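Local coordinates for reducing end xylose-releasing exo-oligoxylanase (Bacillus halodurans, PDB 1WU4), which hydrolyses xylooligosaccharides of three or more units with inversion of anomeric configuration, releasing xylose from the reducing end, at residues D302-K307 / E314-H319; E287-Q292 / D336-K341; E13-F18 / G330-V335; M99-G104 / N121-A126. The protein carries 1 engineered substitution. All blocks are in the same frame, centred on the assembly; numbering follows the deposited sequence.

Overall arrangement
From the N terminus, the chain passes 13-18, and 330-335 later packs against it in interaction 3, closing the longest loop, of over 300 residues. Interaction 4 lies wholly within it and ties the ends of the connection between helices 85-99 and 127-144. Next comes helix 282-295, which meets 336-341 in interaction 2. Interactions 2 and 3 cross along the chain and touch in space, with centres about 12 Å apart; N289 and Q292 reach S334 and S331. Interaction 1 closes a short loop before helix 320-329, within the loops of interactions 2 and 3. Interaction 4 sits across the chain's centre from interactions 2 and 3.

Interaction 1 of 4, residues D302-K307 / E314-H319; sequences DYRRYK and EEKSLH
R304 and K316 pair in a short antiparallel bridge, between helices 282-295 and 320-329 of the (alpha/alpha)6 barrel. They form a non-hydrogen-bonded pair with their CA atoms 3.9 Å apart, and their side chains diverge. The tight part is the backbone. S317 N donates a nearly straight bond to Y303 O (2.8 Å, 170°). R305 N donates to E315 O at 3.0 Å. R304 CB presses on that same E315 O at 3.2 Å. The CB atoms of Y303 and S317 touch, and the Y303 ring then leads off to P320, L323 and I324 of helix 320-329. S317 OG accepts from H319 N in an ST turn and also bonds Y265 OH.

The outer side is made of long charged chains, and E314 and K316 there are exposed. Its firm link is a salt bridge: NE and NH2 of R305 both reach E315 OE1 from one face of the carboxylate, NE at 2.8 Å. The oxygen lies in the guanidinium plane, but the guanidinium and carboxylate planes are 47° apart. F261 adds a cation-pi contact to R305. R304 bends at chi2 (-70°), which brings its CD to 3.5 Å from K316 CD. K316 NZ turns to E301 O, and the two like charges are not in contact. An alanine in place of R304 would probably leave the D302 carboxylate without its guanidinium mate and the K316 methylenes without their cover. In that grip, R304 NE meets D302 OD1 from above the carboxylate plane, while R304 NH2 sits 3.0 Å from OD1 on its syn lone pair.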
# COMPACT_ATOMS: atom_id res chain seq x y z
N ASP A 302 -24.54 -1.96 1.85
CA ASP A 302 -24.99 -0.57 1.87
C ASP A 302 -23.87 0.46 1.96
O ASP A 302 -24.14 1.66 1.99
CB ASP A 302 -25.98 -0.37 3.03
CG ASP A 302 -26.62 1.01 3.02
OD1 ASP A 302 -27.27 1.35 2.01
OD2 ASP A 302 -26.48 1.74 4.02
N TYR A 303 -22.62 0.01 2.03
CA TYR A 303 -21.49 0.94 2.11
C TYR A 303 -21.57 1.94 0.96
O TYR A 303 -21.77 1.56 -0.20
CB TYR A 303 -20.15 0.22 2.03
CG TYR A 303 -19.77 -0.64 3.22
CD1 TYR A 303 -20.41 -0.52 4.46
CD2 TYR A 303 -18.71 -1.54 3.12
CE1 TYR A 303 -20.00 -1.28 5.56
CE2 TYR A 303 -18.30 -2.30 4.20
CZ TYR A 303 -18.94 -2.17 5.42
OH TYR A 303 -18.49 -2.93 6.48
N ARG A 304 -21.38 3.22 1.27
CA ARG A 304 -21.44 4.28 0.27
C ARG A 304 -20.15 5.07 0.23
O ARG A 304 -19.16 4.72 0.88
CB ARG A 304 -22.53 5.30 0.63
CG ARG A 304 -23.84 4.74 1.12
CD ARG A 304 -24.60 4.05 0.02
NE ARG A 304 -25.93 3.66 0.46
CZ ARG A 304 -26.94 4.51 0.64
NH1 ARG A 304 -26.78 5.80 0.39
NH2 ARG A 304 -28.12 4.06 1.06
N ARG A 305 -20.18 6.13 -0.57
CA ARG A 305 -19.09 7.08 -0.62
C ARG A 305 -19.62 8.00 0.48
O ARG A 305 -20.83 8.25 0.55
CB ARG A 305 -19.08 7.85 -1.95
CG ARG A 305 -18.05 8.99 -1.99
CD ARG A 305 -18.28 9.94 -3.16
NE ARG A 305 -18.07 9.31 -4.46
CZ ARG A 305 -16.89 9.17 -5.06
NH1 ARG A 305 -15.79 9.61 -4.48
NH2 ARG A 305 -16.83 8.60 -6.26
N TYR A 306 -18.75 8.49 1.35
CA TYR A 306 -19.18 9.37 2.43
C TYR A 306 -18.32 10.62 2.47
O TYR A 306 -17.14 10.56 2.12
CB TYR A 306 -19.03 8.70 3.80
CG TYR A 306 -19.72 7.37 3.97
CD1 TYR A 306 -21.06 7.30 4.35
CD2 TYR A 306 -19.02 6.19 3.74
CE1 TYR A 306 -21.69 6.06 4.49
CE2 TYR A 306 -19.65 4.96 3.88
CZ TYR A 306 -20.98 4.90 4.25
OH TYR A 306 -21.59 3.67 4.36
N LYS A 307 -18.90 11.74 2.87
CA LYS A 307 -18.10 12.94 3.04
C LYS A 307 -17.32 12.52 4.29
O LYS A 307 -17.78 11.63 5.02
CB LYS A 307 -18.99 14.16 3.34
CG LYS A 307 -19.95 14.48 2.21
CD LYS A 307 -20.74 15.76 2.45
CE LYS A 307 -19.90 16.99 2.18
NZ LYS A 307 -20.72 18.23 2.27
N GLU A 314 -25.43 8.86 -2.41
CA GLU A 314 -26.26 7.77 -2.90
C GLU A 314 -25.35 6.68 -3.47
O GLU A 314 -25.63 5.49 -3.34
CB GLU A 314 -27.21 8.25 -4.00
CG GLU A 314 -28.34 9.13 -3.53
CD GLU A 314 -29.32 9.45 -4.64
OE1 GLU A 314 -29.86 8.51 -5.25
OE2 GLU A 314 -29.54 10.65 -4.91
N GLU A 315 -24.25 7.11 -4.08
CA GLU A 315 -23.30 6.18 -4.68
C GLU A 315 -22.74 5.15 -3.70
O GLU A 315 -22.30 5.49 -2.60
CB GLU A 315 -22.13 6.94 -5.33
CG GLU A 315 -21.04 6.02 -5.87
CD GLU A 315 -19.95 6.74 -6.63
OE1 GLU A 315 -19.65 7.91 -6.30
OE2 GLU A 315 -19.37 6.13 -7.55
N LYS A 316 -22.79 3.89 -4.11
CA LYS A 316 -22.27 2.81 -3.29
C LYS A 316 -20.76 2.71 -3.44
O LYS A 316 -20.19 3.16 -4.44
CB LYS A 316 -22.88 1.47 -3.72
CG LYS A 316 -24.38 1.33 -3.50
CD LYS A 316 -24.71 1.19 -2.03
CE LYS A 316 -26.17 0.80 -1.84
NZ LYS A 316 -26.47 -0.51 -2.47
N SER A 317 -20.12 2.13 -2.44
CA SER A 317 -18.69 1.91 -2.49
C SER A 317 -18.45 1.01 -3.70
O SER A 317 -19.22 0.08 -3.94
CB SER A 317 -18.23 1.19 -1.22
OG SER A 317 -16.92 0.67 -1.36
N LEU A 318 -17.40 1.29 -4.46
CA LEU A 318 -17.09 0.47 -5.62
C LEU A 318 -16.23 -0.72 -5.20
O LEU A 318 -16.04 -1.66 -5.98
CB LEU A 318 -16.36 1.29 -6.68
CG LEU A 318 -17.21 2.27 -7.50
CD1 LEU A 318 -16.32 3.15 -8.34
CD2 LEU A 318 -18.18 1.48 -8.37
N HIS A 319 -15.73 -0.68 -3.97
CA HIS A 319 -14.86 -1.74 -3.46
C HIS A 319 -15.16 -2.06 -2.00
O HIS A 319 -14.30 -1.92 -1.13
CB HIS A 319 -13.40 -1.30 -3.61
CG HIS A 319 -13.01 -0.99 -5.02
ND1 HIS A 319 -12.79 -1.97 -5.96
CD2 HIS A 319 -12.82 0.19 -5.66
CE1 HIS A 319 -12.50 -1.41 -7.12
NE2 HIS A 319 -12.51 -0.10 -6.96

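Interaction 2 of 4, residues E287-Q292 / D336-K341; sequences EINKIQ and DGPYAK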
# COMPACT_ATOMS: atom_id res chain seq x y z
N GLU A 287 -8.02 6.28 16.49
CA GLU A 287 -8.40 6.50 15.10
C GLU A 287 -9.10 5.27 14.53
O GLU A 287 -10.14 5.38 13.88
CB GLU A 287 -7.16 6.85 14.27
CG GLU A 287 -7.29 6.66 12.76
CD GLU A 287 -8.36 7.52 12.11
OE1 GLU A 287 -8.76 8.55 12.69
OE2 GLU A 287 -8.80 7.17 11.00
N ILE A 288 -8.53 4.09 14.77
CA ILE A 288 -9.14 2.87 14.28
C ILE A 288 -10.49 2.65 14.96
O ILE A 288 -11.45 2.21 14.32
CB ILE A 288 -8.20 1.65 14.50
CG1 ILE A 288 -6.95 1.80 13.62
CG2 ILE A 288 -8.93 0.36 14.17
CD1 ILE A 288 -7.24 2.02 12.14
N ASN A 289 -10.58 2.97 16.25
CA ASN A 289 -11.85 2.81 16.94
C ASN A 289 -12.91 3.71 16.32
O ASN A 289 -14.07 3.32 16.23
CB ASN A 289 -11.71 3.13 18.43
CG ASN A 289 -10.94 2.07 19.19
OD1 ASN A 289 -10.75 0.95 18.70
ND2 ASN A 289 -10.52 2.40 20.41
N LYS A 290 -12.51 4.90 15.88
CA LYS A 290 -13.44 5.83 15.25
C LYS A 290 -13.98 5.27 13.93
O LYS A 290 -15.19 5.28 13.69
CB LYS A 290 -12.76 7.18 14.97
CG LYS A 290 -12.41 7.99 16.21
CD LYS A 290 -11.69 9.27 15.82
CE LYS A 290 -11.14 9.98 17.04
NZ LYS A 290 -10.34 11.19 16.67
N ILE A 291 -13.08 4.79 13.08
CA ILE A 291 -13.49 4.24 11.79
C ILE A 291 -14.39 3.02 11.99
O ILE A 291 -15.45 2.92 11.36
CB ILE A 291 -12.28 3.80 10.95
CG1 ILE A 291 -11.38 5.00 10.64
CG2 ILE A 291 -12.76 3.17 9.64
CD1 ILE A 291 -10.12 4.63 9.87
N GLN A 292 -13.97 2.11 12.85
CA GLN A 292 -14.77 0.91 13.09
C GLN A 292 -16.11 1.26 13.72
O GLN A 292 -17.13 0.66 13.38
CB GLN A 292 -13.97 -0.08 13.94
CG GLN A 292 -12.71 -0.58 13.22
CD GLN A 292 -12.01 -1.72 13.95
OE1 GLN A 292 -12.20 -1.92 15.15
NE2 GLN A 292 -11.19 -2.47 13.22
N ASP A 336 -7.51 -4.30 21.30
CA ASP A 336 -8.49 -4.38 22.38
C ASP A 336 -9.67 -3.45 22.11
O ASP A 336 -10.49 -3.21 23.00
CB ASP A 336 -7.85 -4.01 23.72
CG ASP A 336 -6.75 -4.98 24.13
OD1 ASP A 336 -7.04 -6.19 24.21
OD2 ASP A 336 -5.61 -4.53 24.37
N GLY A 337 -9.75 -2.94 20.89
CA GLY A 337 -10.84 -2.04 20.53
C GLY A 337 -12.19 -2.72 20.62
O GLY A 337 -12.28 -3.94 20.46
N PRO A 338 -13.26 -1.96 20.86
CA PRO A 338 -14.61 -2.54 20.96
C PRO A 338 -15.12 -3.26 19.71
O PRO A 338 -15.98 -4.14 19.81
CB PRO A 338 -15.47 -1.34 21.35
CG PRO A 338 -14.73 -0.17 20.77
CD PRO A 338 -13.30 -0.50 21.07
N TYR A 339 -14.60 -2.90 18.54
CA TYR A 339 -15.05 -3.52 17.29
C TYR A 339 -13.96 -4.30 16.57
O TYR A 339 -14.18 -4.80 15.47
CB TYR A 339 -15.57 -2.43 16.35
CG TYR A 339 -16.46 -1.42 17.04
CD1 TYR A 339 -17.79 -1.71 17.32
CD2 TYR A 339 -15.95 -0.20 17.48
CE1 TYR A 339 -18.60 -0.80 18.01
CE2 TYR A 339 -16.74 0.71 18.17
CZ TYR A 339 -18.06 0.40 18.43
OH TYR A 339 -18.84 1.30 19.13
N ALA A 340 -12.79 -4.42 17.19
CA ALA A 340 -11.67 -5.12 16.57
C ALA A 340 -12.00 -6.55 16.16
O ALA A 340 -11.78 -6.95 15.01
CB ALA A 340 -10.46 -5.10 17.50
N LYS A 341 -12.52 -7.32 17.11
CA LYS A 341 -12.89 -8.72 16.87
C LYS A 341 -13.96 -8.83 15.79
O LYS A 341 -13.86 -9.66 14.88
CB LYS A 341 -13.41 -9.33 18.18
CG LYS A 341 -13.91 -10.76 18.09
CD LYS A 341 -12.76 -11.75 17.98
CE LYS A 341 -13.23 -13.16 18.32
NZ LYS A 341 -14.37 -13.61 17.48
O HOH W 1 -12.45 -1.10 17.71
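N289 and Q292 of helix 282-295 meet G337, P338 and Y339 in the turn that leads into helix 340-348, a water-bridged seam between two helical elements of the (alpha/alpha)6 barrel. Polar links across the seam run through one water. It donates to N289 OD1 at 2.8 Å and to Q292 OE1 at 2.7 Å, and accepts from Y339 N at 2.9 Å. Both amides have further partners: N289 OD1 bonds S334 OG, and Q292 NE2 bonds N327 O and S331 OG. A leucine in place of N289 would probably leave the water with one acceptor fewer and S334 OG without its partner.

The remaining contacts are van der Waals. N289 OD1 lies 3.5 Å from G337 CA, where a side chain would run into it. The N289 and P338 side chains cross at about a right angle, OD1 to CD 3.8 Å. Q292 is extended beyond CG (chi2 -171°), which sends CD out toward the turn. Q292 CB rests 3.7 Å from Y339 CB. The Y339 ring has Q292 O over one face and P338 CB over the other, both offset toward the rim, P338 CB 4.0 Å above the plane.

Interaction 3 of 4, residues E13-F18 / G330-V335; sequences EYRNLF and GSLASV
L17 pushes its two methyls into the turn formed by 330-335. Its CD2 meets S331 CB at 3.7 Å and L332 CD2 at 4.1 Å. Its CD1 goes to V335 CG1 at 4.0 Å. CG is anti to the backbone N (chi1 -165°), which carries the branch point out toward the turn; its two methyls divide between these residues. V335 CG1 is shared: it also lies over one face of the R15 guanidinium, 3.6 Å from R15 NE.

One water sits at the edge of that group. It lies in the guanidinium plane, accepts from R15 NE at 2.8 Å and donates to L332 O at 2.8 Å. No direct hydrogen bond joins the two segments.

The next shell holds these groups in place. R15 NH1 forms a salt bridge with E20, and R15 N bonds E276. S331 OG bonds A340 O, so the turn is tied to helix 340-348. L17 also packs on L372 and L332 on A371, both of helix 358-372.

The 3-10 turn around S331 and L332 follows helix 320-329. The arrangement is an N-terminal segment packed onto an inter-helix turn of an (alpha/alpha)6 barrel, the fold of glycoside hydrolase family 8.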
# COMPACT_ATOMS: atom_id res chain seq x y z
N GLU A 13 8.97 -10.37 16.41
CA GLU A 13 7.85 -11.29 16.54
C GLU A 13 6.60 -10.55 16.04
O GLU A 13 6.31 -9.44 16.49
CB GLU A 13 7.67 -11.72 18.00
CG GLU A 13 8.73 -12.70 18.48
CD GLU A 13 8.43 -13.26 19.86
OE1 GLU A 13 9.19 -14.14 20.31
OE2 GLU A 13 7.45 -12.81 20.49
N TYR A 14 5.88 -11.18 15.12
CA TYR A 14 4.69 -10.58 14.53
C TYR A 14 3.41 -11.16 15.10
O TYR A 14 3.27 -12.37 15.23
CB TYR A 14 4.74 -10.76 13.01
CG TYR A 14 5.94 -10.07 12.40
CD1 TYR A 14 5.83 -8.80 11.86
CD2 TYR A 14 7.20 -10.67 12.44
CE1 TYR A 14 6.94 -8.12 11.37
CE2 TYR A 14 8.32 -10.00 11.95
CZ TYR A 14 8.18 -8.73 11.42
OH TYR A 14 9.29 -8.07 10.96
N ARG A 15 2.48 -10.28 15.43
CA ARG A 15 1.21 -10.70 16.01
C ARG A 15 0.32 -11.41 15.00
O ARG A 15 0.12 -10.92 13.89
CB ARG A 15 0.47 -9.49 16.57
CG ARG A 15 -0.81 -9.85 17.32
CD ARG A 15 -1.65 -8.61 17.61
NE ARG A 15 -0.91 -7.61 18.38
CZ ARG A 15 -0.65 -7.70 19.69
NH1 ARG A 15 -1.07 -8.75 20.38
NH2 ARG A 15 0.03 -6.74 20.29
N ASN A 16 -0.19 -12.57 15.39
CA ASN A 16 -1.11 -13.33 14.56
C ASN A 16 -2.45 -13.00 15.21
O ASN A 16 -2.90 -13.70 16.12
CB ASN A 16 -0.83 -14.83 14.67
CG ASN A 16 -1.71 -15.66 13.75
OD1 ASN A 16 -2.79 -15.22 13.34
ND2 ASN A 16 -1.25 -16.86 13.42
N LEU A 17 -3.06 -11.92 14.76
CA LEU A 17 -4.32 -11.49 15.34
C LEU A 17 -5.44 -12.49 15.12
O LEU A 17 -6.31 -12.64 15.97
CB LEU A 17 -4.71 -10.10 14.81
CG LEU A 17 -5.81 -9.37 15.59
CD1 LEU A 17 -5.48 -9.36 17.08
CD2 LEU A 17 -5.94 -7.95 15.06
N PHE A 18 -5.43 -13.19 13.98
CA PHE A 18 -6.47 -14.19 13.75
C PHE A 18 -6.41 -15.22 14.88
O PHE A 18 -7.44 -15.59 15.45
CB PHE A 18 -6.23 -14.95 12.43
CG PHE A 18 -6.61 -14.18 11.19
CD1 PHE A 18 -7.86 -13.60 11.05
CD2 PHE A 18 -5.72 -14.11 10.12
CE1 PHE A 18 -8.23 -12.97 9.86
CE2 PHE A 18 -6.07 -13.48 8.93
CZ PHE A 18 -7.33 -12.91 8.80
N GLY A 330 -6.85 -2.78 10.09
CA GLY A 330 -6.69 -1.69 11.03
C GLY A 330 -6.71 -2.15 12.47
O GLY A 330 -6.16 -1.49 13.35
N SER A 331 -7.34 -3.29 12.73
CA SER A 331 -7.43 -3.83 14.08
C SER A 331 -6.06 -4.05 14.72
O SER A 331 -5.95 -4.13 15.95
CB SER A 331 -8.22 -5.14 14.09
OG SER A 331 -9.57 -4.92 13.74
N LEU A 332 -5.01 -4.16 13.91
CA LEU A 332 -3.67 -4.35 14.46
C LEU A 332 -3.24 -3.14 15.29
O LEU A 332 -2.32 -3.22 16.11
CB LEU A 332 -2.66 -4.59 13.33
CG LEU A 332 -2.74 -5.96 12.65
CD1 LEU A 332 -1.92 -5.94 11.37
CD2 LEU A 332 -2.23 -7.04 13.59
N ALA A 333 -3.92 -2.01 15.08
CA ALA A 333 -3.61 -0.78 15.81
C ALA A 333 -4.53 -0.58 17.02
O ALA A 333 -4.39 0.39 17.75
CB ALA A 333 -3.70 0.42 14.88
N SER A 334 -5.48 -1.49 17.21
CA SER A 334 -6.40 -1.41 18.34
C SER A 334 -6.91 -2.81 18.63
O SER A 334 -8.10 -3.10 18.50
CB SER A 334 -7.57 -0.49 18.01
OG SER A 334 -8.32 -0.19 19.18
N VAL A 335 -6.00 -3.69 19.04
CA VAL A 335 -6.34 -5.08 19.31
C VAL A 335 -7.40 -5.27 20.40
O VAL A 335 -8.10 -6.28 20.41
CB VAL A 335 -5.08 -5.90 19.67
CG1 VAL A 335 -4.09 -5.84 18.52
CG2 VAL A 335 -4.46 -5.37 20.94
O HOH W 2 -0.79 -5.48 16.60

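Interaction 4 of 4, residues M99-G104 / N121-A126; sequences MYMTEG and NSWGPA
W123 O is met by the thioether of M101, with the sulfur SD 3.0 Å away. The oxygen lies almost exactly in line with the M101 CG-SD bond, on the far side of the sulfur. This is the direction in which a divalent sulfur is probably electron-poor, so the close approach is likely to be attractive. H106 ND1 adds a weak hydrogen bond to the same oxygen.

M101 also makes a Met-aromatic contact. Its SD is 4.6 Å from the centroid of the five-membered ring of W123, obliquely placed at 36° off the ring normal. The chain bends at chi3 (-81°), which turns CE toward P125; CE lies 4.3 Å from P125 CD.

The six-membered part of the W123 indole reaches past the sulfur to the E103-G104 turn. E103 O sits 3.5 Å from W123 CZ3, and E103 OE1 is 3.7 Å from W123 CH2. The carboxylate and ring planes are 38° apart. G104 passes close to the indole, its N 3.8 Å from W123 CZ3. A CB on G104 would strike W123 CE3, and the backbone angles of G104 themselves call for glycine.

S122 shapes the chain around W123: its OG accepts from G124 N at 3.0 Å, an ST turn. M101 is buried, whereas W123 and E103 lie at the surface. The contact clamps together the two loops flanking strand 113-114, in the connection between helices 85-99 and 127-144 of the (alpha/alpha)6 barrel. P125 is about 11 Å, side chain to side chain, from E70, the probable proton donor.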
# COMPACT_ATOMS: atom_id res chain seq x y z
N MET A 99 7.61 -0.01 -18.03
CA MET A 99 7.16 1.15 -17.27
C MET A 99 8.21 2.20 -16.94
O MET A 99 7.90 3.39 -16.88
CB MET A 99 6.47 0.67 -15.98
CG MET A 99 5.46 -0.45 -16.24
SD MET A 99 4.56 -1.01 -14.77
CE MET A 99 3.01 -0.15 -15.00
N TYR A 100 9.45 1.78 -16.73
CA TYR A 100 10.51 2.73 -16.40
C TYR A 100 10.69 3.74 -17.52
O TYR A 100 10.81 3.36 -18.69
CB TYR A 100 11.83 2.01 -16.14
CG TYR A 100 12.94 2.95 -15.74
CD1 TYR A 100 12.93 3.57 -14.48
CD2 TYR A 100 13.96 3.27 -16.62
CE1 TYR A 100 13.93 4.47 -14.12
CE2 TYR A 100 14.96 4.17 -16.27
CZ TYR A 100 14.94 4.77 -15.02
OH TYR A 100 15.93 5.66 -14.68
N MET A 101 10.72 5.02 -17.17
CA MET A 101 10.87 6.08 -18.16
C MET A 101 12.28 6.64 -18.26
O MET A 101 12.86 7.07 -17.27
CB MET A 101 9.89 7.21 -17.85
CG MET A 101 8.43 6.80 -17.94
SD MET A 101 7.28 8.15 -17.63
CE MET A 101 7.29 8.20 -15.84
N THR A 102 12.81 6.65 -19.47
CA THR A 102 14.14 7.18 -19.72
C THR A 102 14.07 8.57 -20.33
O THR A 102 15.08 9.27 -20.41
CB THR A 102 14.94 6.28 -20.68
OG1 THR A 102 14.21 6.15 -21.91
CG2 THR A 102 15.17 4.91 -20.07
N GLU A 103 12.87 8.97 -20.76
CA GLU A 103 12.69 10.27 -21.39
C GLU A 103 11.55 11.07 -20.78
O GLU A 103 10.69 10.53 -20.08
CB GLU A 103 12.41 10.07 -22.88
CG GLU A 103 13.36 9.10 -23.57
CD GLU A 103 12.91 8.72 -24.96
OE1 GLU A 103 11.77 8.24 -25.11
OE2 GLU A 103 13.71 8.89 -25.91
N GLY A 104 11.54 12.37 -21.05
CA GLY A 104 10.49 13.22 -20.53
C GLY A 104 10.79 13.80 -19.16
O GLY A 104 11.80 13.46 -18.54
N ASN A 121 0.40 4.24 -21.23
CA ASN A 121 -0.82 5.02 -21.44
C ASN A 121 -0.60 6.45 -20.97
O ASN A 121 -1.42 7.33 -21.24
CB ASN A 121 -1.99 4.42 -20.66
CG ASN A 121 -2.44 3.08 -21.20
OD1 ASN A 121 -2.60 2.92 -22.41
ND2 ASN A 121 -2.66 2.12 -20.31
N SER A 122 0.50 6.66 -20.27
CA SER A 122 0.83 7.97 -19.72
C SER A 122 2.32 7.99 -19.37
O SER A 122 2.94 6.94 -19.23
CB SER A 122 0.00 8.20 -18.46
OG SER A 122 0.43 9.34 -17.73
N TRP A 123 2.89 9.19 -19.26
CA TRP A 123 4.28 9.32 -18.88
C TRP A 123 4.34 9.94 -17.48
O TRP A 123 5.37 10.44 -17.05
CB TRP A 123 5.05 10.19 -19.88
CG TRP A 123 5.58 9.41 -21.06
CD1 TRP A 123 5.08 8.25 -21.57
CD2 TRP A 123 6.68 9.77 -21.90
NE1 TRP A 123 5.80 7.86 -22.68
CE2 TRP A 123 6.79 8.78 -22.90
CE3 TRP A 123 7.59 10.84 -21.90
CZ2 TRP A 123 7.77 8.82 -23.90
CZ3 TRP A 123 8.57 10.88 -22.89
CH2 TRP A 123 8.65 9.88 -23.88
N GLY A 124 3.21 9.89 -16.79
CA GLY A 124 3.15 10.41 -15.44
C GLY A 124 3.20 9.24 -14.46
O GLY A 124 2.63 8.19 -14.73
N PRO A 125 3.89 9.40 -13.32
CA PRO A 125 4.00 8.34 -12.31
C PRO A 125 3.00 8.46 -11.17
O PRO A 125 2.29 9.46 -11.05
CB PRO A 125 5.43 8.52 -11.82
CG PRO A 125 5.53 10.02 -11.77
CD PRO A 125 4.88 10.46 -13.07
N ALA A 126 2.94 7.42 -10.34
CA ALA A 126 2.07 7.39 -9.18
C ALA A 126 2.99 7.08 -7.99
O ALA A 126 3.43 5.94 -7.83
CB ALA A 126 1.01 6.30 -9.33